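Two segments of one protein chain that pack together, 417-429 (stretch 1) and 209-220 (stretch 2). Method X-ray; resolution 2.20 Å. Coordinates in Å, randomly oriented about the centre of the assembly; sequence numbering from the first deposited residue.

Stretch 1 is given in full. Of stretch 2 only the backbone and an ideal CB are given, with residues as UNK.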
# COMPACT_ATOMS: atom_id res chain seq x y z
N GLN A 417 31.38 5.53 -15.87
CA GLN A 417 31.48 6.37 -14.68
C GLN A 417 30.67 7.66 -14.81
O GLN A 417 30.94 8.65 -14.12
CB GLN A 417 32.94 6.68 -14.35
CG GLN A 417 33.85 5.45 -14.35
CD GLN A 417 33.87 4.74 -13.01
OE1 GLN A 417 33.42 3.60 -12.89
NE2 GLN A 417 34.40 5.41 -12.00
N ARG A 418 29.66 7.67 -15.68
CA ARG A 418 28.78 8.81 -15.86
C ARG A 418 27.33 8.35 -15.71
O ARG A 418 27.02 7.16 -15.78
CB ARG A 418 28.98 9.47 -17.23
CG ARG A 418 30.33 10.14 -17.39
CD ARG A 418 30.43 10.91 -18.70
NE ARG A 418 29.66 12.15 -18.70
CZ ARG A 418 30.02 13.26 -18.06
NH1 ARG A 418 31.15 13.27 -17.35
NH2 ARG A 418 29.26 14.34 -18.11
N ALA A 419 26.44 9.32 -15.50
CA ALA A 419 25.00 9.08 -15.42
C ALA A 419 24.33 9.85 -16.55
O ALA A 419 24.48 11.08 -16.63
CB ALA A 419 24.45 9.50 -14.06
N TYR A 420 23.60 9.15 -17.41
CA TYR A 420 23.00 9.76 -18.59
C TYR A 420 21.48 9.81 -18.44
O TYR A 420 20.84 8.80 -18.14
CB TYR A 420 23.35 8.98 -19.86
CG TYR A 420 24.83 8.77 -20.09
CD1 TYR A 420 25.49 7.65 -19.58
CD2 TYR A 420 25.57 9.67 -20.85
CE1 TYR A 420 26.84 7.45 -19.81
CE2 TYR A 420 26.91 9.48 -21.09
CZ TYR A 420 27.55 8.37 -20.57
OH TYR A 420 28.89 8.20 -20.81
N VAL A 421 20.91 10.99 -18.68
CA VAL A 421 19.47 11.13 -18.79
C VAL A 421 19.15 11.83 -20.10
O VAL A 421 19.98 12.53 -20.67
CB VAL A 421 18.87 11.91 -17.60
CG1 VAL A 421 19.04 11.11 -16.32
CG2 VAL A 421 19.54 13.26 -17.47
N GLN A 422 17.92 11.64 -20.57
CA GLN A 422 17.52 12.11 -21.88
C GLN A 422 16.02 12.33 -21.91
O GLN A 422 15.27 11.56 -21.30
CB GLN A 422 17.95 11.11 -22.97
CG GLN A 422 17.73 11.57 -24.40
CD GLN A 422 18.64 10.86 -25.39
OE1 GLN A 422 19.42 10.00 -25.01
NE2 GLN A 422 18.54 11.22 -26.66
N ALA A 423 15.57 13.37 -22.61
CA ALA A 423 14.14 13.63 -22.74
C ALA A 423 13.86 14.37 -24.04
O ALA A 423 14.66 15.18 -24.50
CB ALA A 423 13.61 14.44 -21.56
N GLY A 424 12.69 14.08 -24.61
CA GLY A 424 12.31 14.59 -25.91
C GLY A 424 11.11 15.54 -25.83
O GLY A 424 10.45 15.66 -24.80
N ALA A 425 10.86 16.21 -26.94
CA ALA A 425 9.71 17.09 -27.05
C ALA A 425 9.09 16.92 -28.43
O ALA A 425 9.80 16.83 -29.43
CB ALA A 425 10.09 18.55 -26.82
N GLY A 426 7.76 16.86 -28.46
CA GLY A 426 7.06 16.76 -29.72
C GLY A 426 7.02 18.09 -30.44
O GLY A 426 6.34 19.02 -30.01
N ILE A 427 7.77 18.18 -31.53
CA ILE A 427 7.78 19.40 -32.33
C ILE A 427 6.60 19.38 -33.30
O ILE A 427 6.37 18.37 -33.98
CB ILE A 427 9.11 19.54 -33.09
CG1 ILE A 427 10.29 19.33 -32.14
CG2 ILE A 427 9.17 20.90 -33.80
CD1 ILE A 427 10.23 20.17 -30.86
N VAL A 428 5.86 20.48 -33.34
CA VAL A 428 4.74 20.63 -34.26
C VAL A 428 4.90 21.94 -35.01
O VAL A 428 5.92 22.62 -34.88
CB VAL A 428 3.39 20.56 -33.52
CG1 VAL A 428 3.06 19.14 -33.16
CG2 VAL A 428 3.41 21.45 -32.28
N TYR A 429 3.88 22.31 -35.79
CA TYR A 429 4.04 23.41 -36.73
C TYR A 429 4.18 24.76 -36.02
O TYR A 429 4.85 25.66 -36.54
CB TYR A 429 2.88 23.43 -37.71
CG TYR A 429 1.57 23.96 -37.16
CD1 TYR A 429 0.67 23.12 -36.53
CD2 TYR A 429 1.24 25.31 -37.28
CE1 TYR A 429 -0.53 23.60 -36.03
CE2 TYR A 429 0.05 25.80 -36.78
CZ TYR A 429 -0.83 24.95 -36.16
OH TYR A 429 -2.02 25.44 -35.67
N UNK A 209 5.97 16.16 -42.64
CA UNK A 209 5.46 15.29 -41.58
C UNK A 209 4.62 16.14 -40.64
O UNK A 209 4.55 17.36 -40.80
CB UNK A 209 6.60 14.59 -40.83
N UNK A 210 4.00 15.51 -39.65
CA UNK A 210 3.12 16.23 -38.73
C UNK A 210 3.75 16.46 -37.35
O UNK A 210 3.44 17.47 -36.71
CB UNK A 210 1.81 15.46 -38.57
N UNK A 211 4.61 15.57 -36.88
CA UNK A 211 5.16 15.70 -35.54
C UNK A 211 6.48 14.94 -35.49
O UNK A 211 6.64 13.91 -36.14
CB UNK A 211 4.18 15.18 -34.48
N UNK A 212 7.42 15.47 -34.71
CA UNK A 212 8.77 14.93 -34.66
C UNK A 212 9.31 15.15 -33.25
O UNK A 212 9.44 16.29 -32.80
CB UNK A 212 9.67 15.58 -35.71
N UNK A 213 9.62 14.06 -32.55
CA UNK A 213 10.10 14.16 -31.18
C UNK A 213 11.62 14.28 -31.22
O UNK A 213 12.32 13.34 -31.60
CB UNK A 213 9.66 12.96 -30.35
N UNK A 214 12.13 15.46 -30.86
CA UNK A 214 13.56 15.70 -30.73
C UNK A 214 13.95 15.70 -29.26
O UNK A 214 13.23 16.24 -28.41
CB UNK A 214 13.95 17.02 -31.39
N UNK A 215 15.11 15.13 -28.95
CA UNK A 215 15.53 14.93 -27.57
C UNK A 215 16.91 15.54 -27.31
O UNK A 215 17.70 15.76 -28.22
CB UNK A 215 15.54 13.44 -27.24
N UNK A 216 17.16 15.81 -26.03
CA UNK A 216 18.46 16.24 -25.53
C UNK A 216 18.95 15.24 -24.50
O UNK A 216 18.17 14.72 -23.71
CB UNK A 216 18.38 17.65 -24.93
N UNK A 217 20.26 15.02 -24.49
CA UNK A 217 20.90 14.17 -23.50
C UNK A 217 21.68 15.05 -22.53
O UNK A 217 22.14 16.14 -22.88
CB UNK A 217 21.81 13.14 -24.17
N UNK A 218 21.79 14.57 -21.28
CA UNK A 218 22.57 15.22 -20.24
C UNK A 218 23.33 14.15 -19.49
O UNK A 218 22.88 13.00 -19.41
CB UNK A 218 21.68 16.03 -19.30
N UNK A 219 24.50 14.50 -18.95
CA UNK A 219 25.23 13.50 -18.19
C UNK A 219 26.08 14.16 -17.11
O UNK A 219 26.42 15.34 -17.19
CB UNK A 219 26.11 12.66 -19.12
N UNK A 220 26.40 13.37 -16.09
CA UNK A 220 27.21 13.81 -14.96
C UNK A 220 28.14 12.69 -14.51
O UNK A 220 27.82 11.51 -14.66
CB UNK A 220 26.32 14.26 -13.80

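Stretch 2 runs antiparallel to stretch 1, and backbone hydrogen bonds tie the two strands together from 212 to 220. The bonded positions are the even ones, whose CB atoms share a face with Ala419, Val421, Ala423, Ala425 and Ile427. The odd positions from 213 to 219 share the other face with Tyr420 and Gln422.

Position 209 lies before the strand, and its ideal CB has nothing of stretch 1 near it. Stretch 1 sets no demand here. The residue is Met209, a selenomethionine.

At 210 the CB points away, so many residues would fit. The residue is Phe210, whose chi1 is t. Its ring end comes nearer to stretch 1 than its CB does.

Position 211 points sideways, with its ideal CB 4.3 Å from Val428 CG1. Gly426 leaves open space nearby, so a long chain, polar or apolar, could extend there. Gln211 does so, and its OE1 lies 3.5 Å from Gly426 CA.

At 212 the CB comes no closer than 4.7 Å to Ile427 O. Stretch 1 sets little limit on size here, so many side chains would suit. Cys212 bonds through its backbone: Ile427 N gives a hydrogen bond to Cys212 O at 2.8 Å.

Position 213 faces two glycines, Gly424 and Gly426, which leave room for a branched apolar side chain. Val213 uses it. Its CG1 is 4.0 Å from Gly424 CA, and its CG2 is 4.1 Å from Gly426 CA. An ideal CB on Gly424 would lie 2.8 Å from Val213 CG1, a clash.

At 214 the CB is 4.4 Å from Ile427 CG1, which favours an apolar residue. Leu214 meets it, with CD1 3.9 Å from Ile427 CG1.

At 215 the strands draw close, Gly424 CA to the CA of 215 being 3.6 Å. Gln422 NE2 offers a donor 3.8 Å from the CB. A small side chain with an acceptor fits: serine, perhaps threonine or aspartate. In Ser215, OG accepts a hydrogen bond from Gln422 NE2 at 2.8 Å.

At 216 stretch 1 presents only the small Ala423, so many side chains are possible. Gln216 pairs through its backbone, its N bonding to Ala423 O at 3.0 Å.

Position 217 has Gln422 OE1 4.0 Å from its CB. A long donor such as arginine or lysine would suit. Arg217 bends back with chi3 m, and both Arg217 NE (3.0 Å) and Arg217 NH2 (2.9 Å) donate to Gln422 OE1. The carboxamide thus bridges Ser215 and Arg217.

At 218 Val421 CG2 lies 4.0 Å from the ideal CB, so apolar residues, aliphatic or aromatic, suit. The residue is Phe218; its CB is 3.9 Å from Val421 CG2.

At 219 Tyr420 CD2 is a tight 3.5 Å from the CB, and Arg418 NE is 3.6 Å from it. A small acceptor is favoured. Ser219 OG accepts from Arg418 NH2 at 2.8 Å and Arg418 NE at 2.9 Å.

At 220 the CB has no close neighbour, so size is loosely limited. Ala220 has its CA over one face of the Arg418 guanidinium.

Stretch 2, residues 209-220: MFQCVLSQRFSA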
# COMPACT_ATOMS: atom_id res chain seq x y z
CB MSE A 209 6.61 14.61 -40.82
CG MSE A 209 7.71 15.58 -40.39
SE MSE A 209 9.21 14.81 -39.38
CE MSE A 209 10.39 16.38 -39.40
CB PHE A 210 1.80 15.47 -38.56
CG PHE A 210 0.83 16.13 -37.62
CD1 PHE A 210 0.04 17.19 -38.05
CD2 PHE A 210 0.70 15.70 -36.30
CE1 PHE A 210 -0.86 17.81 -37.19
CE2 PHE A 210 -0.19 16.32 -35.43
CZ PHE A 210 -0.97 17.37 -35.88
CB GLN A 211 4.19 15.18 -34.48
CG GLN A 211 4.76 15.15 -33.07
CD GLN A 211 3.69 15.30 -32.02
OE1 GLN A 211 3.94 15.79 -30.92
NE2 GLN A 211 2.47 14.90 -32.37
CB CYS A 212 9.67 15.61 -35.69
SG CYS A 212 11.35 14.97 -35.81
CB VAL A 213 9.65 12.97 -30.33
CG1 VAL A 213 10.14 13.14 -28.90
CG2 VAL A 213 8.13 12.83 -30.35
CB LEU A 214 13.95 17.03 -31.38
CG LEU A 214 13.68 17.15 -32.88
CD1 LEU A 214 13.94 18.56 -33.39
CD2 LEU A 214 14.50 16.13 -33.66
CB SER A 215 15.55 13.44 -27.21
OG SER A 215 16.58 12.75 -27.90
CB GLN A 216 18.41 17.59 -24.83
CG GLN A 216 18.40 18.81 -25.67
CD GLN A 216 18.64 20.04 -24.82
OE1 GLN A 216 17.72 20.81 -24.55
NE2 GLN A 216 19.87 20.20 -24.36
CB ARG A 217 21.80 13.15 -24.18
CG ARG A 217 22.62 12.28 -23.25
CD ARG A 217 23.32 11.21 -24.06
NE ARG A 217 22.36 10.32 -24.68
CZ ARG A 217 22.64 9.47 -25.67
NH1 ARG A 217 23.88 9.41 -26.15
NH2 ARG A 217 21.70 8.68 -26.16
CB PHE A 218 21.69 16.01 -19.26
CG PHE A 218 20.80 17.03 -19.92
CD1 PHE A 218 19.59 16.66 -20.48
CD2 PHE A 218 21.18 18.37 -19.98
CE1 PHE A 218 18.77 17.59 -21.10
CE2 PHE A 218 20.37 19.31 -20.60
CZ PHE A 218 19.16 18.92 -21.15
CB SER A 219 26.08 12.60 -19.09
OG SER A 219 27.17 13.30 -19.67
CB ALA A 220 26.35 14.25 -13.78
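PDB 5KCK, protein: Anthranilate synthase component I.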